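Local atomic coordinates of nitrophorin Cim l NP (Cimex lectularius, PDB entry 2IMQ), a protein that carries nitric oxide on a heme b group and delivers it to the victim during feeding, causing vasodilation. Residues His10-Trp14 and Leu28-Asn32; Asp38-Val44 and Gly85-Leu91; Leu76-Thr81 and Leu100-Ile106; Lys127-Thr133 and Ser163-Ile169. The contacts are given in a common frame with arbitrary orientation. Residue numbers count along the deposited sequence, not the author numbering.

Contact 1 of 4, residues His10-Trp14 and Leu28-Asn32; sequences HTVSW and LLGLN
H10-W14 is an extended strand, and L28-N32 leaves the end of a short helix. V12 and L29 are closest, with CA atoms 6.5 Å apart. H10, V12 and W14 point toward the helix end; T11 and S13 point away. H10 takes chi1 m with chi2 at -166°. This swings its ring to the helix terminus, where H10 ND1 donates to L29 O at 2.8 Å, nearly linear. CE1 of H10 lies 3.1 Å from G30 O. G30 has positive phi (76°) and forms a Schellman motif; a CB there would clash with H10 ND1. V12, chi1 p, spreads both methyls: CG2 is 3.9 Å from L28 CD1, and CG1 is 3.9 Å from L29 CD2. L28 (t, p) also sends CD1 to 4.2 Å from W14 CE3. W14 (chi1 t) lines the heme pocket, and its NE1 bonds to H271 O. The contact lies inside a beta-alpha-beta unit: strand 39-46 pairs alongside 6-17, strand 274-281 flanks its other edge, and L68 of helix 57-70 covers L29 and L31.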
# COMPACT_ATOMS: atom_id res chain seq x y z
N HIS A 10 -2.39 -6.65 -8.33
CA HIS A 10 -1.21 -6.69 -7.43
C HIS A 10 -1.02 -5.31 -6.85
O HIS A 10 -1.09 -4.32 -7.57
CB HIS A 10 0.07 -7.08 -8.20
CG HIS A 10 0.11 -8.51 -8.63
ND1 HIS A 10 1.27 -9.12 -9.08
CD2 HIS A 10 -0.86 -9.46 -8.67
CE1 HIS A 10 0.99 -10.38 -9.39
NE2 HIS A 10 -0.29 -10.61 -9.17
N THR A 11 -0.77 -5.27 -5.56
CA THR A 11 -0.37 -4.04 -4.90
C THR A 11 0.94 -4.24 -4.19
O THR A 11 1.21 -5.32 -3.65
CB THR A 11 -1.45 -3.59 -3.87
OG1 THR A 11 -1.57 -4.52 -2.79
CG2 THR A 11 -2.81 -3.45 -4.53
N VAL A 12 1.75 -3.20 -4.17
CA VAL A 12 2.92 -3.20 -3.35
C VAL A 12 3.08 -1.89 -2.66
O VAL A 12 2.89 -0.84 -3.29
CB VAL A 12 4.20 -3.62 -4.16
CG1 VAL A 12 4.54 -2.62 -5.25
CG2 VAL A 12 5.38 -3.83 -3.27
N SER A 13 3.44 -1.93 -1.39
CA SER A 13 3.82 -0.71 -0.77
C SER A 13 5.11 -0.87 0.01
O SER A 13 5.47 -2.00 0.48
CB SER A 13 2.73 -0.16 0.09
OG SER A 13 2.65 -0.81 1.34
N TRP A 14 5.78 0.25 0.19
CA TRP A 14 7.06 0.25 0.85
C TRP A 14 7.28 1.58 1.49
O TRP A 14 7.27 2.63 0.84
CB TRP A 14 8.13 0.00 -0.18
CG TRP A 14 9.47 -0.33 0.32
CD1 TRP A 14 9.89 -0.52 1.61
CD2 TRP A 14 10.56 -0.66 -0.51
NE1 TRP A 14 11.22 -0.87 1.61
CE2 TRP A 14 11.65 -0.96 0.31
CE3 TRP A 14 10.74 -0.70 -1.90
CZ2 TRP A 14 12.88 -1.32 -0.22
CZ3 TRP A 14 11.95 -1.04 -2.39
CH2 TRP A 14 12.99 -1.35 -1.57
N LEU A 28 9.40 -7.16 -7.11
CA LEU A 28 8.67 -6.17 -6.33
C LEU A 28 7.20 -6.15 -6.69
O LEU A 28 6.33 -5.97 -5.84
CB LEU A 28 9.31 -4.80 -6.56
CG LEU A 28 8.75 -3.71 -5.67
CD1 LEU A 28 9.19 -3.85 -4.24
CD2 LEU A 28 9.10 -2.34 -6.17
N LEU A 29 6.89 -6.36 -7.98
CA LEU A 29 5.54 -6.26 -8.48
C LEU A 29 4.85 -7.61 -8.62
O LEU A 29 3.70 -7.69 -9.01
CB LEU A 29 5.51 -5.53 -9.82
CG LEU A 29 6.22 -4.21 -9.84
CD1 LEU A 29 6.23 -3.69 -11.25
CD2 LEU A 29 5.62 -3.26 -8.95
N GLY A 30 5.52 -8.68 -8.22
CA GLY A 30 4.92 -9.99 -8.24
C GLY A 30 4.84 -10.59 -9.64
O GLY A 30 3.94 -11.36 -9.87
N LEU A 31 5.79 -10.24 -10.52
CA LEU A 31 5.79 -10.64 -11.94
C LEU A 31 6.82 -11.74 -12.26
O LEU A 31 6.85 -12.30 -13.37
CB LEU A 31 6.05 -9.41 -12.82
CG LEU A 31 5.04 -8.28 -12.64
CD1 LEU A 31 5.38 -7.04 -13.53
CD2 LEU A 31 3.65 -8.74 -12.85
N ASN A 32 7.63 -12.07 -11.28
CA ASN A 32 8.78 -12.95 -11.48
C ASN A 32 8.45 -14.43 -11.59
O ASN A 32 9.39 -15.23 -11.78
CB ASN A 32 9.76 -12.76 -10.31
CG ASN A 32 9.14 -13.18 -8.94
OD1 ASN A 32 9.72 -13.98 -8.20
ND2 ASN A 32 7.96 -12.65 -8.60

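Contact 2 of 4, residues Asp38-Val44 and Gly85-Leu91; sequences DVIAVAV and GLTVYCL. With HEM (protoporphyrin IX containing Fe), chain B.
The apolar centre is V42, with chi1 t. V42 CG2 lies 4.4 Å from Y89 CE1, at the ring edge, and I40 CB is 4.3 Å from Y89 CB. I40, V42, V44, T87 and Y89 share one face of the sheet. The other face carries V39, A41, A43, L86, V88 and C90. There A41 CB meets V88 CG2 at 4.3 Å, and A43 CB meets L86 CD1 at 4.1 Å. V39 CG1 is 4.2 Å from V88 CG1. This face packs on F131 and T133 of strand 127-135, so it is the inner face of the beta-sandwich of the DNase I-like fold. The two strands run antiparallel at 168°, with axes 4.6 Å apart. I40-Y89, V42-T87 and V44-G85 are hydrogen-bonded pairs, bonded both ways; Y89 N to I40 O is 2.7 Å and G85 N to V44 O is 3.0 Å. V39-C90, A41-V88 and A43-L86 are non-hydrogen-bonded pairs. G85 leaves room for V44, since a CB there would clash with V44 CG2. V44 CG1 packs 3.6 Å from heme CMB. A water joins V42 O at 2.9 Å and T87 OG1 at 2.7 Å; T87 OG1 also bonds to N78. Y89, chi1 m, donates from OH to heme O2A at 2.6 Å. At the far end L91 N donates to D38 O at 2.9 Å, while the D38 carboxylate bonds to H94 and to S8 N.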
# COMPACT_ATOMS: atom_id res chain seq x y z
N ASP A 38 -4.02 -7.79 -14.04
CA ASP A 38 -4.69 -6.74 -14.79
C ASP A 38 -4.39 -5.33 -14.33
O ASP A 38 -4.28 -4.42 -15.14
CB ASP A 38 -6.18 -7.02 -14.78
CG ASP A 38 -6.50 -8.35 -15.36
OD1 ASP A 38 -6.28 -8.52 -16.60
OD2 ASP A 38 -6.87 -9.32 -14.64
N VAL A 39 -4.24 -5.16 -13.01
CA VAL A 39 -3.99 -3.87 -12.40
C VAL A 39 -2.82 -4.01 -11.43
O VAL A 39 -2.73 -5.02 -10.72
CB VAL A 39 -5.25 -3.38 -11.62
CG1 VAL A 39 -4.95 -2.09 -10.93
CG2 VAL A 39 -6.41 -3.34 -12.60
N ILE A 40 -1.94 -3.02 -11.46
CA ILE A 40 -0.85 -2.96 -10.47
C ILE A 40 -0.81 -1.60 -9.84
O ILE A 40 -0.88 -0.57 -10.53
CB ILE A 40 0.52 -3.20 -11.17
CG1 ILE A 40 0.61 -4.57 -11.83
CG2 ILE A 40 1.65 -3.08 -10.20
CD1 ILE A 40 1.85 -4.74 -12.74
N ALA A 41 -0.72 -1.56 -8.50
CA ALA A 41 -0.60 -0.30 -7.79
C ALA A 41 0.67 -0.35 -6.93
O ALA A 41 0.93 -1.38 -6.30
CB ALA A 41 -1.79 -0.04 -6.95
N VAL A 42 1.41 0.74 -6.95
CA VAL A 42 2.65 0.91 -6.20
C VAL A 42 2.58 2.13 -5.31
O VAL A 42 2.37 3.23 -5.80
CB VAL A 42 3.84 1.10 -7.19
CG1 VAL A 42 5.16 1.22 -6.41
CG2 VAL A 42 3.87 -0.09 -8.21
N ALA A 43 2.76 1.96 -4.01
CA ALA A 43 2.69 3.07 -3.08
C ALA A 43 4.02 3.10 -2.32
O ALA A 43 4.53 2.07 -1.83
CB ALA A 43 1.54 2.92 -2.08
N VAL A 44 4.54 4.28 -2.17
CA VAL A 44 5.73 4.49 -1.36
C VAL A 44 5.52 5.63 -0.38
O VAL A 44 4.72 6.53 -0.61
CB VAL A 44 6.99 4.78 -2.17
CG1 VAL A 44 7.40 3.60 -2.86
CG2 VAL A 44 6.80 5.91 -3.12
N GLY A 85 4.03 8.58 -2.66
CA GLY A 85 3.94 8.34 -4.09
C GLY A 85 2.92 7.22 -4.32
O GLY A 85 2.92 6.20 -3.60
N LEU A 86 2.04 7.39 -5.31
CA LEU A 86 1.11 6.35 -5.68
C LEU A 86 1.04 6.29 -7.20
O LEU A 86 0.79 7.31 -7.85
CB LEU A 86 -0.31 6.63 -5.18
CG LEU A 86 -1.42 5.63 -5.49
CD1 LEU A 86 -1.14 4.23 -4.90
CD2 LEU A 86 -2.74 6.18 -5.03
N THR A 87 1.22 5.09 -7.73
CA THR A 87 1.14 4.86 -9.18
C THR A 87 0.18 3.71 -9.40
O THR A 87 0.28 2.68 -8.72
CB THR A 87 2.52 4.54 -9.74
OG1 THR A 87 3.44 5.57 -9.36
CG2 THR A 87 2.47 4.50 -11.26
N VAL A 88 -0.69 3.84 -10.43
CA VAL A 88 -1.59 2.78 -10.81
C VAL A 88 -1.38 2.47 -12.29
O VAL A 88 -1.40 3.41 -13.10
CB VAL A 88 -3.06 3.15 -10.51
CG1 VAL A 88 -3.94 2.01 -10.86
CG2 VAL A 88 -3.23 3.50 -9.02
N TYR A 89 -1.21 1.20 -12.60
CA TYR A 89 -1.08 0.70 -13.96
C TYR A 89 -2.23 -0.25 -14.23
O TYR A 89 -2.70 -0.98 -13.36
CB TYR A 89 0.23 -0.09 -14.12
CG TYR A 89 1.47 0.65 -13.84
CD1 TYR A 89 2.04 0.60 -12.59
CD2 TYR A 89 2.09 1.41 -14.80
CE1 TYR A 89 3.21 1.28 -12.32
CE2 TYR A 89 3.27 2.08 -14.54
CZ TYR A 89 3.85 2.01 -13.27
OH TYR A 89 4.98 2.71 -12.98
N CYS A 90 -2.67 -0.28 -15.51
CA CYS A 90 -3.67 -1.23 -15.90
C CYS A 90 -3.35 -1.73 -17.29
O CYS A 90 -2.83 -0.97 -18.09
CB CYS A 90 -5.05 -0.58 -15.89
SG CYS A 90 -6.50 -1.64 -16.30
N LEU A 91 -3.63 -2.99 -17.56
CA LEU A 91 -3.42 -3.49 -18.94
C LEU A 91 -4.24 -2.65 -19.89
O LEU A 91 -5.44 -2.41 -19.67
CB LEU A 91 -3.77 -4.96 -19.04
CG LEU A 91 -2.81 -5.97 -18.40
CD1 LEU A 91 -3.37 -7.34 -18.47
CD2 LEU A 91 -1.42 -5.91 -18.96
CHA HEM B . 7.97 8.25 -10.17
CHB HEM B . 8.41 4.22 -7.51
CHC HEM B . 11.73 6.40 -4.78
CHD HEM B . 11.12 10.49 -7.15
C1A HEM B . 7.81 6.97 -9.73
C2A HEM B . 6.95 5.96 -10.32
C3A HEM B . 7.07 4.86 -9.53
C4A HEM B . 8.00 5.13 -8.48
CMA HEM B . 6.38 3.53 -9.77
CAA HEM B . 6.08 6.09 -11.58
CBA HEM B . 6.98 5.50 -12.70
CGA HEM B . 6.31 5.61 -14.07
O1A HEM B . 6.34 6.69 -14.65
O2A HEM B . 5.81 4.59 -14.60
C1B HEM B . 9.35 4.47 -6.56
C2B HEM B . 9.82 3.51 -5.59
C3B HEM B . 10.74 4.09 -4.83
C4B HEM B . 10.90 5.44 -5.31
CMB HEM B . 9.22 2.15 -5.62
CAB HEM B . 11.52 3.52 -3.66
CBB HEM B . 11.67 2.20 -3.50
C1C HEM B . 11.92 7.69 -5.17
C2C HEM B . 12.77 8.67 -4.54
C3C HEM B . 12.64 9.78 -5.26
C4C HEM B . 11.62 9.59 -6.24
CMC HEM B . 13.79 8.42 -3.43
CAC HEM B . 13.36 11.10 -5.02
CBC HEM B . 13.26 11.77 -3.88
C1D HEM B . 10.18 10.26 -8.13
C2D HEM B . 9.66 11.29 -9.00
C3D HEM B . 8.72 10.61 -9.94
C4D HEM B . 8.72 9.22 -9.56
CMD HEM B . 10.03 12.78 -8.99
CAD HEM B . 7.93 11.34 -11.03
CBD HEM B . 8.95 11.77 -12.07
CGD HEM B . 8.27 12.19 -13.34
O1D HEM B . 9.01 12.58 -14.29
O2D HEM B . 7.00 12.12 -13.36
NA HEM B . 8.46 6.44 -8.62
NB HEM B . 10.01 5.65 -6.35
NC HEM B . 11.22 8.29 -6.17
ND HEM B . 9.59 9.06 -8.49
FE HEM B . 9.93 7.33 -7.50
O HOH W 1 4.44 4.99 -6.88

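Contact 3 of 4, residues Leu76-Thr81 and Leu100-Ile106; sequences LKNTIT and LKNETII. With HEM (protoporphyrin IX containing Fe), chain B.
L76 starts the walk with phi/psi of -68/-45. With chi1 m and chi2 t, its CB points toward 100-106, and L76 CD2 lies 4.1 Å from L100 CD2. F122 and L95 touch both leucines. N102 ND2 donates to L76 O at 2.9 Å, the hydrogen bond between the two segments. L76 and K77 both face V88 of strand 84-91, a classic beta bulge, so two successive side chains point the same way. K77 has chi1 t and chi2 p. K77 CG lies 3.5 Å from T104 OG1, which bonds to T120. The side chain of K77 then curls back, and K77 NZ donates to N78 O at 2.7 Å and to T79 OG1 at 3.1 Å. The axes of strands 76-80 and 103-106 approach to 8.5 Å, with N-to-C directions 14° apart, too far for backbone pairing. They are edge strands of the two different sheets of the sandwich, and their side chains meet across the gap. N78 points away, to the heme side: its ND2 is 3.5 Å from heme CAA and bonds to T87. T79, chi1 m, faces the other sheet, with OG1 3.5 Å from T104 CG2 and CG2 3.5 Å from I106 CD1. I80 turns to the heme again, and its CD1 lies 3.3 Å from heme CMD. T81, chi1 p, ends the segment with CG2 4.1 Å from I106 CG2.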
# COMPACT_ATOMS: atom_id res chain seq x y z
N LEU A 76 -2.01 4.64 -15.54
CA LEU A 76 -3.18 5.49 -15.37
C LEU A 76 -2.82 6.80 -14.70
O LEU A 76 -3.27 7.87 -15.08
CB LEU A 76 -4.28 4.77 -14.63
CG LEU A 76 -4.86 3.56 -15.33
CD1 LEU A 76 -6.03 2.97 -14.59
CD2 LEU A 76 -5.26 3.89 -16.78
N LYS A 77 -2.01 6.72 -13.65
CA LYS A 77 -1.59 7.91 -12.95
C LYS A 77 -0.38 7.62 -12.04
O LYS A 77 -0.29 6.55 -11.43
CB LYS A 77 -2.73 8.43 -12.05
CG LYS A 77 -2.51 9.83 -11.49
CD LYS A 77 -2.60 10.92 -12.57
CE LYS A 77 -2.34 12.34 -11.99
NZ LYS A 77 -1.19 12.56 -11.05
N ASN A 78 0.54 8.57 -11.96
CA ASN A 78 1.50 8.71 -10.85
C ASN A 78 1.24 9.99 -10.15
O ASN A 78 1.05 11.05 -10.82
CB ASN A 78 2.94 8.71 -11.36
CG ASN A 78 3.95 9.11 -10.32
OD1 ASN A 78 4.42 10.26 -10.29
ND2 ASN A 78 4.24 8.20 -9.40
N THR A 79 1.24 9.96 -8.81
CA THR A 79 1.04 11.13 -8.02
C THR A 79 2.11 11.13 -6.96
O THR A 79 2.27 10.12 -6.27
CB THR A 79 -0.31 11.11 -7.35
OG1 THR A 79 -1.33 11.00 -8.33
CG2 THR A 79 -0.56 12.41 -6.60
N ILE A 80 2.84 12.21 -6.80
CA ILE A 80 3.78 12.36 -5.71
C ILE A 80 3.57 13.63 -4.90
O ILE A 80 3.18 14.71 -5.42
CB ILE A 80 5.25 12.26 -6.17
CG1 ILE A 80 5.60 13.39 -7.13
CG2 ILE A 80 5.53 10.88 -6.77
CD1 ILE A 80 7.08 13.41 -7.57
N THR A 81 3.82 13.49 -3.62
CA THR A 81 3.92 14.61 -2.69
C THR A 81 5.32 14.59 -2.09
O THR A 81 6.19 13.83 -2.54
CB THR A 81 2.84 14.56 -1.60
OG1 THR A 81 3.09 13.43 -0.74
CG2 THR A 81 1.47 14.34 -2.17
N LEU A 100 -13.70 5.56 -18.59
CA LEU A 100 -12.66 5.33 -17.55
C LEU A 100 -12.80 6.28 -16.36
O LEU A 100 -12.59 5.90 -15.21
CB LEU A 100 -11.30 5.52 -18.19
CG LEU A 100 -10.08 5.19 -17.32
CD1 LEU A 100 -10.07 3.78 -16.98
CD2 LEU A 100 -8.84 5.54 -18.07
N LYS A 101 -13.13 7.52 -16.60
CA LYS A 101 -13.31 8.51 -15.53
C LYS A 101 -12.13 8.44 -14.52
O LYS A 101 -12.31 8.33 -13.28
CB LYS A 101 -14.68 8.30 -14.86
CG LYS A 101 -15.87 8.56 -15.81
CD LYS A 101 -15.81 9.92 -16.43
CE LYS A 101 -16.87 10.08 -17.53
NZ LYS A 101 -16.30 10.87 -18.68
N ASN A 102 -10.94 8.57 -15.06
CA ASN A 102 -9.70 8.51 -14.24
C ASN A 102 -9.57 9.78 -13.39
O ASN A 102 -9.47 10.91 -13.94
CB ASN A 102 -8.53 8.36 -15.22
CG ASN A 102 -7.20 8.12 -14.54
OD1 ASN A 102 -7.13 7.74 -13.37
ND2 ASN A 102 -6.13 8.34 -15.27
N GLU A 103 -9.53 9.63 -12.06
CA GLU A 103 -9.52 10.78 -11.17
C GLU A 103 -8.63 10.50 -9.99
O GLU A 103 -8.64 9.38 -9.47
CB GLU A 103 -10.93 11.06 -10.67
CG GLU A 103 -11.92 11.55 -11.73
CD GLU A 103 -11.44 12.80 -12.45
OE1 GLU A 103 -11.71 12.93 -13.68
OE2 GLU A 103 -10.83 13.65 -11.80
N THR A 104 -7.90 11.51 -9.56
CA THR A 104 -7.06 11.42 -8.35
C THR A 104 -7.30 12.63 -7.48
O THR A 104 -7.49 13.75 -7.99
CB THR A 104 -5.59 11.39 -8.74
OG1 THR A 104 -5.29 10.13 -9.35
CG2 THR A 104 -4.68 11.42 -7.52
N ILE A 105 -7.40 12.42 -6.17
CA ILE A 105 -7.38 13.49 -5.22
C ILE A 105 -6.18 13.34 -4.29
O ILE A 105 -5.68 12.23 -4.05
CB ILE A 105 -8.70 13.55 -4.36
CG1 ILE A 105 -8.82 12.33 -3.45
CG2 ILE A 105 -9.96 13.80 -5.27
CD1 ILE A 105 -9.53 12.62 -2.17
N ILE A 106 -5.71 14.46 -3.82
CA ILE A 106 -4.73 14.51 -2.78
C ILE A 106 -5.40 15.20 -1.60
O ILE A 106 -6.05 16.26 -1.77
CB ILE A 106 -3.50 15.30 -3.24
CG1 ILE A 106 -2.80 14.61 -4.39
CG2 ILE A 106 -2.52 15.42 -2.14
CD1 ILE A 106 -1.64 15.37 -4.99
CHA HEM B . 7.97 8.25 -10.17
CHB HEM B . 8.41 4.22 -7.51
CHC HEM B . 11.73 6.40 -4.78
CHD HEM B . 11.12 10.49 -7.15
C1A HEM B . 7.81 6.97 -9.73
C2A HEM B . 6.95 5.96 -10.32
C3A HEM B . 7.07 4.86 -9.53
C4A HEM B . 8.00 5.13 -8.48
CMA HEM B . 6.38 3.53 -9.77
CAA HEM B . 6.08 6.09 -11.58
CBA HEM B . 6.98 5.50 -12.70
CGA HEM B . 6.31 5.61 -14.07
O1A HEM B . 6.34 6.69 -14.65
O2A HEM B . 5.81 4.59 -14.60
C1B HEM B . 9.35 4.47 -6.56
C2B HEM B . 9.82 3.51 -5.59
C3B HEM B . 10.74 4.09 -4.83
C4B HEM B . 10.90 5.44 -5.31
CMB HEM B . 9.22 2.15 -5.62
CAB HEM B . 11.52 3.52 -3.66
CBB HEM B . 11.67 2.20 -3.50
C1C HEM B . 11.92 7.69 -5.17
C2C HEM B . 12.77 8.67 -4.54
C3C HEM B . 12.64 9.78 -5.26
C4C HEM B . 11.62 9.59 -6.24
CMC HEM B . 13.79 8.42 -3.43
CAC HEM B . 13.36 11.10 -5.02
CBC HEM B . 13.26 11.77 -3.88
C1D HEM B . 10.18 10.26 -8.13
C2D HEM B . 9.66 11.29 -9.00
C3D HEM B . 8.72 10.61 -9.94
C4D HEM B . 8.72 9.22 -9.56
CMD HEM B . 10.03 12.78 -8.99
CAD HEM B . 7.93 11.34 -11.03
CBD HEM B . 8.95 11.77 -12.07
CGD HEM B . 8.27 12.19 -13.34
O1D HEM B . 9.01 12.58 -14.29
O2D HEM B . 7.00 12.12 -13.36
NA HEM B . 8.46 6.44 -8.62
NB HEM B . 10.01 5.65 -6.35
NC HEM B . 11.22 8.29 -6.17
ND HEM B . 9.59 9.06 -8.49
FE HEM B . 9.93 7.33 -7.50

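Contact 4 of 4, residues Lys127-Thr133 and Ser163-Ile169; sequences KRFSFTT and SDFLFWI
Strands 127-133 and 165-169 run parallel, with axes 4.6 Å apart and crossing at -15°. F129-F165, S130-L166, F131-F167 and T132-W168 are in register. The backbone ladder includes F165 N to R128 O at 3.0 Å. Four phenylalanines, all chi1 m, bulge from one face. F165 CB sits over the F129 ring, 4.2 Å from its centroid. The F131 and F167 rings are near parallel but slid apart (F131 CE2 to F167 CD1, 3.4 Å). On the other face T132 fits under W168: T132 CG2 is 3.5 Å from the five-membered ring centroid, a CH-pi contact. Small S130 leaves space for L166 (S130 CB to L166 CD2, 4.1 Å). S130 OG and S163 OG hydrogen-bond at 2.7 Å. D164 OD1 accepts from R128 N at 2.9 Å, and D164 OD2 bonds to T251 OG1. T133 OG1 donates to I169 O at 2.6 Å. F129 and F131 meet L7, V9 and T11 of strand 6-17 and V39 and A41 of strand 39-46; strands 116-124 and 243-248 flank the pair.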
# COMPACT_ATOMS: atom_id res chain seq x y z
N LYS A 127 -17.13 -1.08 -13.60
CA LYS A 127 -16.82 -1.25 -12.17
C LYS A 127 -15.76 -0.26 -11.77
O LYS A 127 -14.77 -0.10 -12.48
CB LYS A 127 -16.31 -2.66 -11.93
CG LYS A 127 -17.24 -3.78 -12.28
CD LYS A 127 -18.49 -3.74 -11.46
CE LYS A 127 -19.58 -4.65 -12.04
NZ LYS A 127 -20.64 -3.82 -12.64
N ARG A 128 -15.97 0.38 -10.62
CA ARG A 128 -15.09 1.44 -10.16
C ARG A 128 -14.08 0.94 -9.15
O ARG A 128 -14.45 0.34 -8.17
CB ARG A 128 -15.83 2.64 -9.57
CG ARG A 128 -14.94 3.84 -9.38
CD ARG A 128 -15.47 5.04 -9.94
NE ARG A 128 -14.65 6.22 -9.85
CZ ARG A 128 -14.01 6.77 -10.85
NH1 ARG A 128 -13.95 6.17 -12.04
NH2 ARG A 128 -13.38 7.92 -10.65
N PHE A 129 -12.82 1.15 -9.48
CA PHE A 129 -11.66 0.84 -8.61
C PHE A 129 -11.17 2.11 -7.94
O PHE A 129 -11.09 3.15 -8.58
CB PHE A 129 -10.49 0.27 -9.42
CG PHE A 129 -10.69 -1.11 -9.92
CD1 PHE A 129 -11.52 -1.37 -11.02
CD2 PHE A 129 -10.06 -2.18 -9.32
CE1 PHE A 129 -11.72 -2.66 -11.49
CE2 PHE A 129 -10.24 -3.46 -9.78
CZ PHE A 129 -11.08 -3.69 -10.89
N SER A 130 -10.78 2.01 -6.66
CA SER A 130 -10.10 3.09 -5.97
C SER A 130 -8.93 2.49 -5.23
O SER A 130 -9.07 1.50 -4.59
CB SER A 130 -11.03 3.82 -4.96
OG SER A 130 -12.12 4.48 -5.61
N PHE A 131 -7.83 3.19 -5.37
CA PHE A 131 -6.58 2.91 -4.65
C PHE A 131 -6.16 4.10 -3.81
O PHE A 131 -6.02 5.21 -4.33
CB PHE A 131 -5.45 2.58 -5.63
CG PHE A 131 -5.66 1.29 -6.35
CD1 PHE A 131 -6.48 1.23 -7.48
CD2 PHE A 131 -5.17 0.11 -5.84
CE1 PHE A 131 -6.70 0.03 -8.10
CE2 PHE A 131 -5.39 -1.08 -6.48
CZ PHE A 131 -6.18 -1.13 -7.60
N THR A 132 -5.96 3.88 -2.51
CA THR A 132 -5.55 4.88 -1.57
C THR A 132 -4.21 4.53 -0.99
O THR A 132 -3.94 3.40 -0.66
CB THR A 132 -6.59 4.97 -0.43
OG1 THR A 132 -7.81 5.41 -0.99
CG2 THR A 132 -6.20 5.95 0.66
N THR A 133 -3.42 5.57 -0.80
CA THR A 133 -2.29 5.50 0.16
C THR A 133 -2.37 6.68 1.14
O THR A 133 -3.01 7.70 0.85
CB THR A 133 -0.93 5.42 -0.56
OG1 THR A 133 0.09 4.98 0.37
CG2 THR A 133 -0.48 6.69 -1.14
N SER A 163 -17.22 2.97 -4.29
CA SER A 163 -16.57 2.23 -5.36
C SER A 163 -16.84 0.73 -5.24
O SER A 163 -17.15 0.22 -4.16
CB SER A 163 -15.04 2.48 -5.31
OG SER A 163 -14.70 3.87 -5.44
N ASP A 164 -16.69 -0.01 -6.34
CA ASP A 164 -16.88 -1.45 -6.33
C ASP A 164 -15.69 -2.19 -5.68
O ASP A 164 -15.87 -3.15 -4.95
CB ASP A 164 -17.04 -1.99 -7.74
CG ASP A 164 -18.31 -1.52 -8.37
OD1 ASP A 164 -18.28 -0.49 -9.09
OD2 ASP A 164 -19.40 -2.08 -8.09
N PHE A 165 -14.48 -1.78 -6.01
CA PHE A 165 -13.23 -2.41 -5.47
C PHE A 165 -12.32 -1.34 -4.91
O PHE A 165 -11.95 -0.40 -5.63
CB PHE A 165 -12.51 -3.15 -6.61
CG PHE A 165 -13.40 -4.11 -7.38
CD1 PHE A 165 -13.76 -3.84 -8.67
CD2 PHE A 165 -13.84 -5.28 -6.81
CE1 PHE A 165 -14.57 -4.76 -9.36
CE2 PHE A 165 -14.61 -6.20 -7.47
CZ PHE A 165 -15.00 -5.91 -8.76
N LEU A 166 -11.96 -1.50 -3.65
CA LEU A 166 -11.15 -0.54 -2.95
C LEU A 166 -9.97 -1.19 -2.30
O LEU A 166 -10.08 -2.25 -1.67
CB LEU A 166 -11.93 0.20 -1.89
CG LEU A 166 -13.14 0.97 -2.44
CD1 LEU A 166 -14.29 0.17 -2.19
CD2 LEU A 166 -13.20 2.34 -1.84
N PHE A 167 -8.84 -0.54 -2.44
CA PHE A 167 -7.56 -0.97 -1.82
C PHE A 167 -6.91 0.21 -1.13
O PHE A 167 -6.91 1.31 -1.66
CB PHE A 167 -6.64 -1.54 -2.91
CG PHE A 167 -7.29 -2.70 -3.64
CD1 PHE A 167 -8.03 -2.51 -4.80
CD2 PHE A 167 -7.21 -3.99 -3.12
CE1 PHE A 167 -8.66 -3.59 -5.41
CE2 PHE A 167 -7.85 -5.06 -3.73
CZ PHE A 167 -8.58 -4.84 -4.88
N TRP A 168 -6.33 -0.03 0.03
CA TRP A 168 -5.65 1.00 0.76
C TRP A 168 -4.32 0.36 1.13
O TRP A 168 -4.27 -0.67 1.81
CB TRP A 168 -6.42 1.35 2.03
CG TRP A 168 -6.02 2.61 2.73
CD1 TRP A 168 -4.79 3.08 2.98
CD2 TRP A 168 -6.91 3.58 3.23
NE1 TRP A 168 -4.84 4.28 3.64
CE2 TRP A 168 -6.16 4.61 3.81
CE3 TRP A 168 -8.32 3.67 3.28
CZ2 TRP A 168 -6.73 5.70 4.38
CZ3 TRP A 168 -8.88 4.78 3.86
CH2 TRP A 168 -8.09 5.77 4.39
N ILE A 169 -3.26 0.97 0.65
CA ILE A 169 -1.90 0.40 0.72
C ILE A 169 -0.91 1.44 1.20
O ILE A 169 -0.95 2.59 0.77
CB ILE A 169 -1.45 -0.17 -0.64
CG1 ILE A 169 -1.55 0.87 -1.76
CG2 ILE A 169 -2.28 -1.42 -0.95
CD1 ILE A 169 -0.94 0.32 -3.09
O HOH W 2 -9.26 3.19 -2.00

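How the contacts relate
From the N terminus, contact 1 closes first, joining strand 6-17 to the helix that follows it. The chain then enters strand 39-46, which pairs beside 6-17 through V12 N to A41 O and V12 O to A43 N. Contact 2 closes a longer loop, holding helix 57-70 and strand 73-80. Contact 3 opens inside that loop and closes after it, so the two cross; both touch the heme. Contact 3 joins an edge of the six-strand sheet to an edge of the five-strand sheet. Contact 4 closes the loop between strands 127-135 and 165-169 within the five-strand sheet, in series after the others. Its F131 and I169 pack on contacts 1 and 2, and R128 bonds to K101 of contact 3.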